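Long-range contacts in peroxinectin A (Dictyostelium discoideum, PDB 6ERC), which uses hydrogen peroxide to oxidise phenolic donors, iodide and thiocyanate at a haem group, as a secreted glycoprotein of the animal haem peroxidase family: residues Leu184-Val189 against Asp204-Val209; Asp195-Phe201 against Tyr331-His335; Met312-Glu317 against Pro343-Gly347. One frame throughout, in Å; residues are numbered along the deposited sequence.

Interaction 1: Leu184-Val189 against Asp204-Val209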
ATOM      1  N   LEU A 184      -5.190  18.804  12.809  1.00 59.06           N
ATOM      2  CA  LEU A 184      -4.626  17.466  12.684  1.00 59.51           C
ATOM      3  C   LEU A 184      -5.704  16.425  12.962  1.00 59.15           C
ATOM      4  O   LEU A 184      -6.777  16.770  13.472  1.00 60.82           O
ATOM      5  CB  LEU A 184      -3.447  17.289  13.642  1.00 59.35           C
ATOM      6  CG  LEU A 184      -2.270  18.245  13.433  1.00 58.48           C
ATOM      7  CD1 LEU A 184      -1.218  18.031  14.507  1.00 58.18           C
ATOM      8  CD2 LEU A 184      -1.663  18.066  12.049  1.00 57.14           C
ATOM      9  N   PRO A 185      -5.469  15.156  12.640  1.00 57.24           N
ATOM     10  CA  PRO A 185      -6.492  14.130  12.872  1.00 56.89           C
ATOM     11  C   PRO A 185      -6.806  13.989  14.350  1.00 57.61           C
ATOM     12  O   PRO A 185      -6.076  14.513  15.204  1.00 57.07           O
ATOM     13  CB  PRO A 185      -5.850  12.851  12.311  1.00 59.50           C
ATOM     14  CG  PRO A 185      -4.812  13.329  11.348  1.00 56.99           C
ATOM     15  CD  PRO A 185      -4.297  14.612  11.928  1.00 57.79           C
ATOM     16  N   PRO A 186      -7.885  13.291  14.690  1.00 58.84           N
ATOM     17  CA  PRO A 186      -8.268  13.137  16.096  1.00 60.78           C
ATOM     18  C   PRO A 186      -7.466  12.032  16.774  1.00 60.71           C
ATOM     19  O   PRO A 186      -6.715  11.289  16.141  1.00 58.93           O
ATOM     20  CB  PRO A 186      -9.753  12.776  16.013  1.00 60.13           C
ATOM     21  CG  PRO A 186      -9.881  12.056  14.712  1.00 60.06           C
ATOM     22  CD  PRO A 186      -8.832  12.623  13.782  1.00 58.67           C
ATOM     23  N   LYS A 187      -7.649  11.929  18.089  1.00 61.73           N
ATOM     24  CA  LYS A 187      -6.939  10.940  18.887  1.00 63.41           C
ATOM     25  C   LYS A 187      -7.871  10.350  19.938  1.00 66.02           C
ATOM     26  O   LYS A 187      -8.869  10.961  20.330  1.00 64.73           O
ATOM     27  CB  LYS A 187      -5.704  11.550  19.563  1.00 64.39           C
ATOM     28  CG  LYS A 187      -4.596  11.940  18.590  1.00 64.66           C
ATOM     29  CD  LYS A 187      -3.524  12.796  19.257  1.00 65.04           C
ATOM     30  CE  LYS A 187      -4.022  14.219  19.508  1.00 63.95           C
ATOM     31  NZ  LYS A 187      -2.947  15.118  20.011  1.00 64.86           N
ATOM     32  N   ASN A 188      -7.522   9.141  20.391  1.00 65.37           N
ATOM     33  CA  ASN A 188      -8.237   8.453  21.470  1.00 66.24           C
ATOM     34  C   ASN A 188      -9.711   8.242  21.139  1.00 67.17           C
ATOM     35  O   ASN A 188     -10.549   8.129  22.039  1.00 68.07           O
ATOM     36  CB  ASN A 188      -8.111   9.212  22.795  1.00 67.49           C
ATOM     37  CG  ASN A 188      -6.676   9.364  23.245  1.00 65.85           C
ATOM     38  OD1 ASN A 188      -5.819   8.557  22.897  1.00 67.05           O
ATOM     39  ND2 ASN A 188      -6.408  10.401  24.030  1.00 69.10           N
ATOM     40  N   VAL A 189     -10.047   8.180  19.855  1.00 64.37           N
ATOM     41  CA  VAL A 189     -11.438   8.016  19.441  1.00 65.23           C
ATOM     42  C   VAL A 189     -11.894   6.609  19.817  1.00 65.34           C
ATOM     43  O   VAL A 189     -11.302   5.627  19.345  1.00 62.81           O
ATOM     44  CB  VAL A 189     -11.604   8.276  17.935  1.00 63.40           C
ATOM     45  CG1 VAL A 189     -13.064   8.132  17.526  1.00 62.78           C
ATOM     46  CG2 VAL A 189     -11.081   9.662  17.582  1.00 62.09           C
ATOM     47  N   ASP A 204      -2.541   5.675  22.979  1.00 65.94           N
ATOM     48  CA  ASP A 204      -3.345   6.879  23.172  1.00 67.02           C
ATOM     49  C   ASP A 204      -2.697   8.123  22.577  1.00 66.79           C
ATOM     50  O   ASP A 204      -3.351   9.170  22.522  1.00 68.05           O
ATOM     51  CB  ASP A 204      -3.632   7.117  24.659  1.00 67.45           C
ATOM     52  CG  ASP A 204      -2.371   7.214  25.492  1.00 69.49           C
ATOM     53  OD1 ASP A 204      -1.572   6.257  25.464  1.00 69.29           O
ATOM     54  OD2 ASP A 204      -2.181   8.246  26.173  1.00 69.50           O
ATOM     55  N   GLN A 205      -1.442   8.042  22.136  1.00 66.00           N
ATOM     56  CA  GLN A 205      -0.797   9.150  21.446  1.00 65.00           C
ATOM     57  C   GLN A 205      -0.867   9.029  19.929  1.00 63.31           C
ATOM     58  O   GLN A 205      -0.488   9.976  19.232  1.00 63.57           O
ATOM     59  CB  GLN A 205       0.672   9.264  21.878  1.00 64.58           C
ATOM     60  CG  GLN A 205       0.859   9.699  23.330  1.00 66.21           C
ATOM     61  CD  GLN A 205       2.309   9.627  23.794  1.00 68.18           C
ATOM     62  OE1 GLN A 205       2.579   9.368  24.970  1.00 68.56           O
ATOM     63  NE2 GLN A 205       3.248   9.860  22.877  1.00 65.99           N
ATOM     64  N   LEU A 206      -1.339   7.901  19.403  1.00 62.82           N
ATOM     65  CA  LEU A 206      -1.486   7.736  17.965  1.00 61.91           C
ATOM     66  C   LEU A 206      -2.756   8.416  17.471  1.00 62.51           C
ATOM     67  O   LEU A 206      -3.741   8.560  18.204  1.00 64.68           O
ATOM     68  CB  LEU A 206      -1.528   6.254  17.588  1.00 61.63           C
ATOM     69  CG  LEU A 206      -0.333   5.388  17.989  1.00 62.76           C
ATOM     70  CD1 LEU A 206      -0.564   3.956  17.528  1.00 63.10           C
ATOM     71  CD2 LEU A 206       0.972   5.932  17.419  1.00 61.20           C
ATOM     72  N   TYR A 207      -2.730   8.830  16.209  1.00 59.32           N
ATOM     73  CA  TYR A 207      -3.892   9.451  15.594  1.00 59.01           C
ATOM     74  C   TYR A 207      -4.884   8.386  15.147  1.00 58.14           C
ATOM     75  O   TYR A 207      -4.496   7.316  14.672  1.00 58.67           O
ATOM     76  CB  TYR A 207      -3.467  10.318  14.409  1.00 59.28           C
ATOM     77  CG  TYR A 207      -2.640  11.519  14.818  1.00 60.52           C
ATOM     78  CD1 TYR A 207      -3.248  12.675  15.292  1.00 57.52           C
ATOM     79  CD2 TYR A 207      -1.251  11.493  14.736  1.00 58.51           C
ATOM     80  CE1 TYR A 207      -2.500  13.772  15.669  1.00 57.80           C
ATOM     81  CE2 TYR A 207      -0.494  12.587  15.111  1.00 58.52           C
ATOM     82  CZ  TYR A 207      -1.126  13.724  15.577  1.00 58.69           C
ATOM     83  OH  TYR A 207      -0.379  14.816  15.953  1.00 58.61           O
ATOM     84  N   SER A 208      -6.171   8.685  15.310  1.00 62.17           N
ATOM     85  CA  SER A 208      -7.248   7.755  14.988  1.00 61.98           C
ATOM     86  C   SER A 208      -7.801   8.093  13.605  1.00 61.19           C
ATOM     87  O   SER A 208      -8.487   9.107  13.434  1.00 62.05           O
ATOM     88  CB  SER A 208      -8.343   7.823  16.051  1.00 62.30           C
ATOM     89  OG  SER A 208      -7.806   7.590  17.343  1.00 62.09           O
ATOM     90  N   VAL A 209      -7.501   7.240  12.623  1.00 57.29           N
ATOM     91  CA  VAL A 209      -7.965   7.412  11.253  1.00 57.21           C
ATOM     92  C   VAL A 209      -8.597   6.108  10.778  1.00 58.79           C
ATOM     93  O   VAL A 209      -8.503   5.066  11.428  1.00 60.48           O
ATOM     94  CB  VAL A 209      -6.831   7.846  10.299  1.00 57.69           C
ATOM     95  CG1 VAL A 209      -6.312   9.228  10.687  1.00 56.56           C
ATOM     96  CG2 VAL A 209      -5.701   6.819  10.300  1.00 57.66           C
TER
HETATM   97  O   HOH W   1      -5.222   7.340  19.870  1.00 53.09           O
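The backbone N of S208 donates to the carbonyl oxygen of P186 in a nearly straight bond, N to O 2.8 Å with 173° at the hydrogen, though the donor sits 30° out of the carbonyl plane. More weakly, the amide of V189 reaches S208 OG at 3.4 Å. A water receives the amide of N188 and lies close to L206 O. Both segments belong to the loop joining strand 182-184 to helix 218-241, so the contact folds this loop back on itself, and T225 and L228 of that helix also touch P185. Packing centres on the Y207 ring, which CG, anti to the carbonyl carbon (chi1 -66°), directs along P185 and K187. The carbonyl oxygens of P185 and P186 meet it at the edge, P185 O lying 3.4 Å from CD1. K187 runs alongside, its CG 3.6 Å from Y207 CD1. At the far end the Y207 hydroxyl abuts L184 CD1 at 3.6 Å. Replacing Y207 by an alanine would probably open a gap between L184, P185 and the K187 chain, leaving its methylenes free to turn. Beyond the ring, P185 CB touches V209 CG1 at 4.0 Å, and V189 CG2 rests on the CB of S208.

Interaction 2: Asp195-Phe201 against Tyr331-His335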
ATOM      1  N   ASP A 195      -3.141   0.587  14.775  1.00 62.69           N
ATOM      2  CA  ASP A 195      -1.974  -0.272  14.899  1.00 61.76           C
ATOM      3  C   ASP A 195      -0.835   0.452  15.608  1.00 63.48           C
ATOM      4  O   ASP A 195      -0.676   1.673  15.497  1.00 63.86           O
ATOM      5  CB  ASP A 195      -1.505  -0.748  13.523  1.00 60.73           C
ATOM      6  CG  ASP A 195      -2.309  -1.927  13.007  1.00 62.95           C
ATOM      7  OD1 ASP A 195      -3.202  -2.413  13.737  1.00 62.59           O
ATOM      8  OD2 ASP A 195      -2.042  -2.374  11.869  1.00 62.25           O
ATOM      9  N   ASN A 196      -0.047  -0.322  16.350  1.00 62.79           N
ATOM     10  CA  ASN A 196       1.143   0.172  17.036  1.00 62.44           C
ATOM     11  C   ASN A 196       2.258  -0.862  16.897  1.00 63.39           C
ATOM     12  O   ASN A 196       2.852  -1.311  17.878  1.00 63.97           O
ATOM     13  CB  ASN A 196       0.842   0.471  18.505  1.00 63.07           C
ATOM     14  CG  ASN A 196       1.661   1.634  19.056  1.00 63.63           C
ATOM     15  OD1 ASN A 196       1.203   2.355  19.946  1.00 64.99           O
ATOM     16  ND2 ASN A 196       2.864   1.830  18.526  1.00 63.37           N
ATOM     17  N   ASP A 197       2.551  -1.244  15.651  1.00 63.21           N
ATOM     18  CA  ASP A 197       3.471  -2.348  15.393  1.00 64.25           C
ATOM     19  C   ASP A 197       4.823  -2.111  16.061  1.00 65.07           C
ATOM     20  O   ASP A 197       5.299  -2.939  16.846  1.00 65.31           O
ATOM     21  CB  ASP A 197       3.633  -2.541  13.882  1.00 63.86           C
ATOM     22  CG  ASP A 197       2.322  -2.876  13.194  1.00 64.85           C
ATOM     23  OD1 ASP A 197       1.518  -3.626  13.787  1.00 66.11           O
ATOM     24  OD2 ASP A 197       2.091  -2.385  12.067  1.00 64.69           O
ATOM     25  N   ALA A 198       5.459  -0.976  15.758  1.00 62.33           N
ATOM     26  CA  ALA A 198       6.751  -0.669  16.359  1.00 61.51           C
ATOM     27  C   ALA A 198       6.649  -0.466  17.866  1.00 62.84           C
ATOM     28  O   ALA A 198       7.648  -0.635  18.573  1.00 63.65           O
ATOM     29  CB  ALA A 198       7.357   0.570  15.698  1.00 60.83           C
ATOM     30  N   ASN A 199       5.468  -0.109  18.371  1.00 64.36           N
ATOM     31  CA  ASN A 199       5.233   0.004  19.811  1.00 64.96           C
ATOM     32  C   ASN A 199       6.273   0.906  20.473  1.00 65.69           C
ATOM     33  O   ASN A 199       6.782   0.614  21.559  1.00 65.33           O
ATOM     34  CB  ASN A 199       5.217  -1.377  20.468  1.00 64.39           C
ATOM     35  CG  ASN A 199       4.508  -1.377  21.811  1.00 67.48           C
ATOM     36  OD1 ASN A 199       4.321  -0.327  22.432  1.00 67.64           O
ATOM     37  ND2 ASN A 199       4.110  -2.561  22.268  1.00 67.46           N
ATOM     38  N   LEU A 200       6.601   2.014  19.803  1.00 67.28           N
ATOM     39  CA  LEU A 200       7.484   3.007  20.407  1.00 67.81           C
ATOM     40  C   LEU A 200       6.724   3.905  21.375  1.00 67.03           C
ATOM     41  O   LEU A 200       7.216   4.197  22.472  1.00 68.04           O
ATOM     42  CB  LEU A 200       8.158   3.855  19.325  1.00 66.84           C
ATOM     43  CG  LEU A 200       9.555   3.418  18.868  1.00 66.86           C
ATOM     44  CD1 LEU A 200       9.482   2.166  18.017  1.00 65.75           C
ATOM     45  CD2 LEU A 200      10.245   4.542  18.102  1.00 66.16           C
ATOM     46  N   PHE A 201       5.530   4.339  20.995  1.00 64.71           N
ATOM     47  CA  PHE A 201       4.722   5.250  21.784  1.00 66.15           C
ATOM     48  C   PHE A 201       3.437   4.559  22.228  1.00 66.67           C
ATOM     49  O   PHE A 201       2.986   3.599  21.592  1.00 65.93           O
ATOM     50  CB  PHE A 201       4.381   6.512  20.973  1.00 65.38           C
ATOM     51  CG  PHE A 201       5.591   7.254  20.469  1.00 66.17           C
ATOM     52  CD1 PHE A 201       6.276   6.812  19.344  1.00 64.93           C
ATOM     53  CD2 PHE A 201       6.041   8.395  21.118  1.00 65.87           C
ATOM     54  CE1 PHE A 201       7.390   7.491  18.878  1.00 64.87           C
ATOM     55  CE2 PHE A 201       7.154   9.081  20.658  1.00 65.24           C
ATOM     56  CZ  PHE A 201       7.829   8.628  19.539  1.00 65.66           C
ATOM     57  N   TYR A 331       8.812   5.362  12.490  1.00 57.64           N
ATOM     58  CA  TYR A 331       7.811   4.299  12.534  1.00 56.81           C
ATOM     59  C   TYR A 331       6.858   4.544  13.698  1.00 58.48           C
ATOM     60  O   TYR A 331       7.263   4.495  14.865  1.00 58.51           O
ATOM     61  CB  TYR A 331       8.485   2.936  12.669  1.00 58.48           C
ATOM     62  CG  TYR A 331       9.327   2.527  11.480  1.00 59.50           C
ATOM     63  CD1 TYR A 331       8.959   2.872  10.183  1.00 57.36           C
ATOM     64  CD2 TYR A 331      10.494   1.789  11.658  1.00 60.23           C
ATOM     65  CE1 TYR A 331       9.730   2.493   9.097  1.00 57.40           C
ATOM     66  CE2 TYR A 331      11.272   1.407  10.582  1.00 59.14           C
ATOM     67  CZ  TYR A 331      10.885   1.760   9.303  1.00 60.12           C
ATOM     68  OH  TYR A 331      11.659   1.381   8.227  1.00 61.00           O
ATOM     69  N   PHE A 332       5.591   4.804  13.381  1.00 56.88           N
ATOM     70  CA  PHE A 332       4.555   5.018  14.392  1.00 57.46           C
ATOM     71  C   PHE A 332       4.989   6.080  15.401  1.00 58.31           C
ATOM     72  O   PHE A 332       4.980   5.866  16.614  1.00 59.78           O
ATOM     73  CB  PHE A 332       4.205   3.703  15.089  1.00 57.55           C
ATOM     74  CG  PHE A 332       3.664   2.658  14.156  1.00 58.09           C
ATOM     75  CD1 PHE A 332       2.299   2.483  14.008  1.00 58.02           C
ATOM     76  CD2 PHE A 332       4.521   1.863  13.415  1.00 57.36           C
ATOM     77  CE1 PHE A 332       1.800   1.527  13.144  1.00 57.44           C
ATOM     78  CE2 PHE A 332       4.026   0.907  12.550  1.00 56.74           C
ATOM     79  CZ  PHE A 332       2.663   0.739  12.415  1.00 56.98           C
ATOM     80  N   ASN A 333       5.368   7.244  14.878  1.00 58.01           N
ATOM     81  CA  ASN A 333       5.849   8.358  15.695  1.00 58.89           C
ATOM     82  C   ASN A 333       4.977   9.581  15.450  1.00 59.07           C
ATOM     83  O   ASN A 333       5.143  10.267  14.426  1.00 58.27           O
ATOM     84  CB  ASN A 333       7.309   8.671  15.375  1.00 58.29           C
ATOM     85  CG  ASN A 333       7.840   9.842  16.176  1.00 59.63           C
ATOM     86  OD1 ASN A 333       7.261  10.227  17.193  1.00 60.04           O
ATOM     87  ND2 ASN A 333       8.947  10.418  15.720  1.00 61.22           N
ATOM     88  N   PRO A 334       4.036   9.896  16.346  1.00 61.77           N
ATOM     89  CA  PRO A 334       3.223  11.108  16.152  1.00 61.02           C
ATOM     90  C   PRO A 334       4.009  12.402  16.287  1.00 61.71           C
ATOM     91  O   PRO A 334       3.589  13.417  15.715  1.00 62.79           O
ATOM     92  CB  PRO A 334       2.152  10.995  17.250  1.00 62.56           C
ATOM     93  CG  PRO A 334       2.152   9.554  17.656  1.00 62.44           C
ATOM     94  CD  PRO A 334       3.561   9.092  17.484  1.00 62.37           C
ATOM     95  N   HIS A 335       5.126  12.407  17.019  1.00 59.91           N
ATOM     96  CA  HIS A 335       5.887  13.640  17.203  1.00 60.97           C
ATOM     97  C   HIS A 335       6.326  14.252  15.881  1.00 60.16           C
ATOM     98  O   HIS A 335       6.645  15.447  15.841  1.00 60.19           O
ATOM     99  CB  HIS A 335       7.113  13.378  18.079  1.00 61.14           C
ATOM    100  CG  HIS A 335       6.789  13.246  19.532  1.00 62.92           C
ATOM    101  ND1 HIS A 335       7.311  14.087  20.491  1.00 65.21           N
ATOM    102  CD2 HIS A 335       5.985  12.378  20.191  1.00 63.23           C
ATOM    103  CE1 HIS A 335       6.849  13.739  21.678  1.00 66.50           C
ATOM    104  NE2 HIS A 335       6.041  12.705  21.524  1.00 66.78           N
TER
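Aromatic and apolar packing between two loops makes this contact, beside the haem: D195-F201 lies in the loop before helix 218-241, D195 forming a salt bridge with R212, while Y331-H335 lies between strand 321-326 and helix 342-350, and Y331 touches the haem. The evidence is in two phenyl rings, one from each loop, each received by the other segment.

F332 lies in the bend of residues 195-198. The backbone N of D197 stands 3.7 Å above the centre of its ring, and D195 O comes obliquely to CE1 at 3.4 Å. A198 touches the ring with its methyl, CB to CD2 3.9 Å, and also meets the CB of Y331. Across the far end of the ring comes the carboxylate of D197, its plane turned 77° from that of the ring, with OD2 3.2 Å from CZ. With CG placed anti to its own carbonyl carbon (chi1 -61°), the F332 side chain reaches into this bend.

F201 in turn lies along residues 332-335. The CD of P334 sits over one ring face, 4.2 Å from the ring centroid, a CH-pi contact. H335 lies beyond the CE2 side of the ring: the planes are 29° apart but slid so far that they barely overlap, and CD2 of H335 meets CE2 of F201 at 3.5 Å. The carbonyl oxygen of F332 approaches CD1 of F201 obliquely.

Residues 195-201 and 331-335 thus meet through ring and apolar contacts, while the backbone of F332 bonds to E216, further along the first loop. Close contacts with D197 N, D195 O and A198 CB hold the F332 ring, so its place between the two segments depends on shape and not on hydrogen bonds across them.

Interaction 3: Met312-Glu317 against Pro343-Gly347. With NAG (2-acetamido-2-deoxy-beta-D-glucopyranose), chain E.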
ATOM      1  N   MET A 312      13.552  11.302   5.725  1.00 54.48           N
ATOM      2  CA  MET A 312      12.328  12.073   5.551  1.00 54.56           C
ATOM      3  C   MET A 312      12.684  13.545   5.739  1.00 52.43           C
ATOM      4  O   MET A 312      13.056  13.961   6.841  1.00 51.46           O
ATOM      5  CB  MET A 312      11.275  11.609   6.552  1.00 53.79           C
ATOM      6  CG  MET A 312       9.858  11.974   6.203  1.00 55.37           C
ATOM      7  SD  MET A 312       8.719  10.780   6.926  1.00 58.17           S
ATOM      8  CE  MET A 312       8.898   9.430   5.776  1.00 53.18           C
ATOM      9  N   GLU A 313      12.586  14.324   4.663  1.00 52.75           N
ATOM     10  CA  GLU A 313      13.045  15.707   4.670  1.00 54.73           C
ATOM     11  C   GLU A 313      12.009  16.645   5.287  1.00 53.56           C
ATOM     12  O   GLU A 313      10.798  16.438   5.170  1.00 50.97           O
ATOM     13  CB  GLU A 313      13.365  16.170   3.248  1.00 54.61           C
ATOM     14  CG  GLU A 313      14.586  15.506   2.621  1.00 54.10           C
ATOM     15  CD  GLU A 313      15.892  15.942   3.267  1.00 55.67           C
ATOM     16  OE1 GLU A 313      15.926  17.041   3.863  1.00 56.63           O
ATOM     17  OE2 GLU A 313      16.885  15.188   3.181  1.00 56.31           O
ATOM     18  N   TYR A 314      12.510  17.690   5.948  1.00 54.09           N
ATOM     19  CA  TYR A 314      11.693  18.750   6.528  1.00 53.93           C
ATOM     20  C   TYR A 314      12.176  20.089   5.994  1.00 55.54           C
ATOM     21  O   TYR A 314      13.380  20.364   6.002  1.00 54.37           O
ATOM     22  CB  TYR A 314      11.774  18.763   8.058  1.00 55.37           C
ATOM     23  CG  TYR A 314      10.970  17.690   8.746  1.00 54.98           C
ATOM     24  CD1 TYR A 314      11.396  16.369   8.749  1.00 55.45           C
ATOM     25  CD2 TYR A 314       9.795  18.003   9.415  1.00 54.23           C
ATOM     26  CE1 TYR A 314      10.665  15.383   9.387  1.00 56.18           C
ATOM     27  CE2 TYR A 314       9.057  17.027  10.057  1.00 55.08           C
ATOM     28  CZ  TYR A 314       9.495  15.719  10.041  1.00 56.51           C
ATOM     29  OH  TYR A 314       8.765  14.740  10.677  1.00 55.60           O
ATOM     30  N   TYR A 315      11.238  20.923   5.552  1.00 55.60           N
ATOM     31  CA  TYR A 315      11.551  22.263   5.080  1.00 57.41           C
ATOM     32  C   TYR A 315      10.632  23.268   5.759  1.00 55.69           C
ATOM     33  O   TYR A 315       9.476  22.968   6.065  1.00 55.92           O
ATOM     34  CB  TYR A 315      11.415  22.365   3.555  1.00 56.62           C
ATOM     35  CG  TYR A 315      12.584  21.773   2.802  1.00 55.16           C
ATOM     36  CD1 TYR A 315      13.673  22.559   2.447  1.00 55.85           C
ATOM     37  CD2 TYR A 315      12.601  20.431   2.450  1.00 55.25           C
ATOM     38  CE1 TYR A 315      14.743  22.027   1.762  1.00 57.03           C
ATOM     39  CE2 TYR A 315      13.670  19.887   1.764  1.00 55.57           C
ATOM     40  CZ  TYR A 315      14.740  20.691   1.422  1.00 57.11           C
ATOM     41  OH  TYR A 315      15.812  20.164   0.740  1.00 56.10           O
ATOM     42  N   SER A 316      11.159  24.464   6.000  1.00 56.96           N
ATOM     43  CA  SER A 316      10.384  25.511   6.646  1.00 59.03           C
ATOM     44  C   SER A 316       9.751  26.431   5.600  1.00 59.00           C
ATOM     45  O   SER A 316       9.938  26.268   4.391  1.00 59.27           O
ATOM     46  CB  SER A 316      11.261  26.297   7.616  1.00 57.44           C
ATOM     47  OG  SER A 316      12.253  27.031   6.929  1.00 56.96           O
ATOM     48  N   GLU A 317       8.987  27.417   6.076  1.00 59.00           N
ATOM     49  CA  GLU A 317       8.254  28.294   5.170  1.00 59.18           C
ATOM     50  C   GLU A 317       9.189  29.008   4.198  1.00 59.38           C
ATOM     51  O   GLU A 317       8.881  29.125   3.007  1.00 57.92           O
ATOM     52  CB  GLU A 317       7.440  29.310   5.972  1.00 60.49           C
ATOM     53  CG  GLU A 317       6.389  30.049   5.158  1.00 61.63           C
ATOM     54  CD  GLU A 317       5.687  31.127   5.956  1.00 60.15           C
ATOM     55  OE1 GLU A 317       5.928  31.217   7.178  1.00 60.96           O
ATOM     56  OE2 GLU A 317       4.898  31.887   5.357  1.00 61.88           O
ATOM     57  N   PRO A 343       5.872  21.145   6.887  1.00 54.52           N
ATOM     58  CA  PRO A 343       7.298  20.827   6.688  1.00 55.60           C
ATOM     59  C   PRO A 343       7.530  19.472   6.037  1.00 54.03           C
ATOM     60  O   PRO A 343       8.471  19.322   5.249  1.00 52.83           O
ATOM     61  CB  PRO A 343       7.869  20.882   8.113  1.00 55.35           C
ATOM     62  CG  PRO A 343       6.903  21.710   8.886  1.00 55.51           C
ATOM     63  CD  PRO A 343       5.562  21.422   8.299  1.00 54.31           C
ATOM     64  N   LEU A 344       6.701  18.477   6.353  1.00 53.09           N
ATOM     65  CA  LEU A 344       6.806  17.186   5.682  1.00 52.17           C
ATOM     66  C   LEU A 344       6.449  17.308   4.208  1.00 52.97           C
ATOM     67  O   LEU A 344       7.207  16.863   3.338  1.00 54.35           O
ATOM     68  CB  LEU A 344       5.898  16.164   6.365  1.00 53.03           C
ATOM     69  CG  LEU A 344       6.381  15.642   7.717  1.00 54.65           C
ATOM     70  CD1 LEU A 344       5.238  14.968   8.451  1.00 55.32           C
ATOM     71  CD2 LEU A 344       7.544  14.675   7.530  1.00 55.29           C
ATOM     72  N   ILE A 345       5.292  17.905   3.909  1.00 53.29           N
ATOM     73  CA  ILE A 345       4.844  18.016   2.524  1.00 51.52           C
ATOM     74  C   ILE A 345       5.938  18.630   1.665  1.00 51.42           C
ATOM     75  O   ILE A 345       6.216  18.162   0.555  1.00 53.00           O
ATOM     76  CB  ILE A 345       3.541  18.835   2.439  1.00 54.09           C
ATOM     77  CG1 ILE A 345       2.425  18.198   3.279  1.00 53.21           C
ATOM     78  CG2 ILE A 345       3.100  18.983   0.983  1.00 53.05           C
ATOM     79  CD1 ILE A 345       1.986  16.827   2.815  1.00 53.84           C
ATOM     80  N   ARG A 346       6.575  19.693   2.158  1.00 52.30           N
ATOM     81  CA  ARG A 346       7.626  20.337   1.380  1.00 53.82           C
ATOM     82  C   ARG A 346       8.744  19.355   1.061  1.00 53.87           C
ATOM     83  O   ARG A 346       9.243  19.317  -0.068  1.00 54.66           O
ATOM     84  CB  ARG A 346       8.177  21.550   2.131  1.00 55.22           C
ATOM     85  CG  ARG A 346       7.207  22.715   2.250  1.00 55.02           C
ATOM     86  CD  ARG A 346       7.899  23.961   2.791  1.00 56.68           C
ATOM     87  NE  ARG A 346       6.947  24.988   3.214  1.00 56.72           N
ATOM     88  CZ  ARG A 346       6.470  25.121   4.449  1.00 56.40           C
ATOM     89  NH1 ARG A 346       6.848  24.294   5.415  1.00 56.94           N
ATOM     90  NH2 ARG A 346       5.608  26.087   4.725  1.00 58.52           N
ATOM     91  N   GLY A 347       9.147  18.548   2.044  1.00 54.61           N
ATOM     92  CA  GLY A 347      10.191  17.568   1.798  1.00 54.34           C
ATOM     93  C   GLY A 347       9.753  16.469   0.848  1.00 53.04           C
ATOM     94  O   GLY A 347      10.521  16.042  -0.017  1.00 53.15           O
TER
HETATM   95  C1  NAG E 603      13.372  31.418   7.938  0.82 40.74           C
HETATM   96  C2  NAG E 603      13.176  30.277   8.960  0.82 45.55           C
HETATM   97  C3  NAG E 603      14.402  30.143   9.871  0.82 44.86           C
HETATM   98  C4  NAG E 603      15.690  30.075   9.064  0.82 45.04           C
HETATM   99  C5  NAG E 603      15.768  31.273   8.133  0.82 45.71           C
HETATM  100  C6  NAG E 603      17.012  31.282   7.275  0.82 48.49           C
HETATM  101  C7  NAG E 603      10.728  30.314   9.363  0.82 49.40           C
HETATM  102  C8  NAG E 603      10.541  29.843   7.954  0.82 45.63           C
HETATM  103  N2  NAG E 603      11.989  30.503   9.771  0.82 47.08           N
HETATM  104  O3  NAG E 603      14.269  28.970  10.664  0.82 44.97           O
HETATM  105  O4  NAG E 603      16.809  30.096   9.942  0.82 44.68           O
HETATM  106  O5  NAG E 603      14.638  31.253   7.252  0.82 40.43           O
HETATM  107  O6  NAG E 603      17.888  30.214   7.610  0.82 47.14           O
HETATM  108  O7  NAG E 603       9.772  30.525  10.105  0.82 53.93           O
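Y315 N donates to the carbonyl oxygen of P343, N to O 3.2 Å with 161° at the hydrogen; the donor is tilted 27° out of the carbonyl plane. That oxygen also receives the weak helical bond from G347 N, so two N-H groups share it. The R346 chain, extended from CG to NE, carries its guanidinium out to Y315 O, where NH1 adds a weak second link; that oxygen lies at the edge of the guanidinium.

Contacts of backbone carbon support these bonds. The CA of P343 meets Y315 O at 3.1 Å, and the CA of Y314 faces P343 O. At G347 the chain comes close to E313, CA to CA 4.5 Å; a side chain there would run into E313 O, so the approach depends on glycine.

The element pairing is strand 311-315, one arm of an antiparallel two-stranded sheet with 321-326, laid across helix 342-350. The two short axes pass 5.6 Å apart at 116°, the strand running athwart the helix. Helix 218-241 meets this contact too, where P218 touches M312 and L344.

Apolar and flat-group packing follows the alternation of the strand. Y314 lays its ring beside L344, whose CD2 stands over one face, 3.3 Å from CZ, while the Y314 hydroxyl bonds to A336 O. P343 CB touches the same ring at CD2. Y315, on the other side, sets its CB against CB of R346 at 3.6 Å and turns its ring edge to the CA of G347. The R346 guanidinium is covered on one face by S316 O and the CA of E317, with NE and NH2 satisfied by I501 O and N500 O. Past it, the acetamido methyl C8 of the glycan NAG touches S316 OG at 3.4 Å.

In the fold
Interactions 1 and 2 adjoin, their centres about 12 Å apart, and alternate along the chain: 195-201 falls between the two segments of interaction 1, inside the loop before helix 218-241, and 331-335 comes later. L206 and Y207 of interaction 1 touch D195, N196 and P334 of interaction 2, making one continuous packed region. Interaction 3 stands apart, its centre about 22 Å from interaction 1 and 20 Å from interaction 2, with nearest atoms about 8 and 6 Å away. Its strand precedes 331-335 and its helix follows, so it crosses interaction 2 in sequence. Helix 218-241 is touched by interactions 1 and 3, while interaction 2 reaches the haem through Y331.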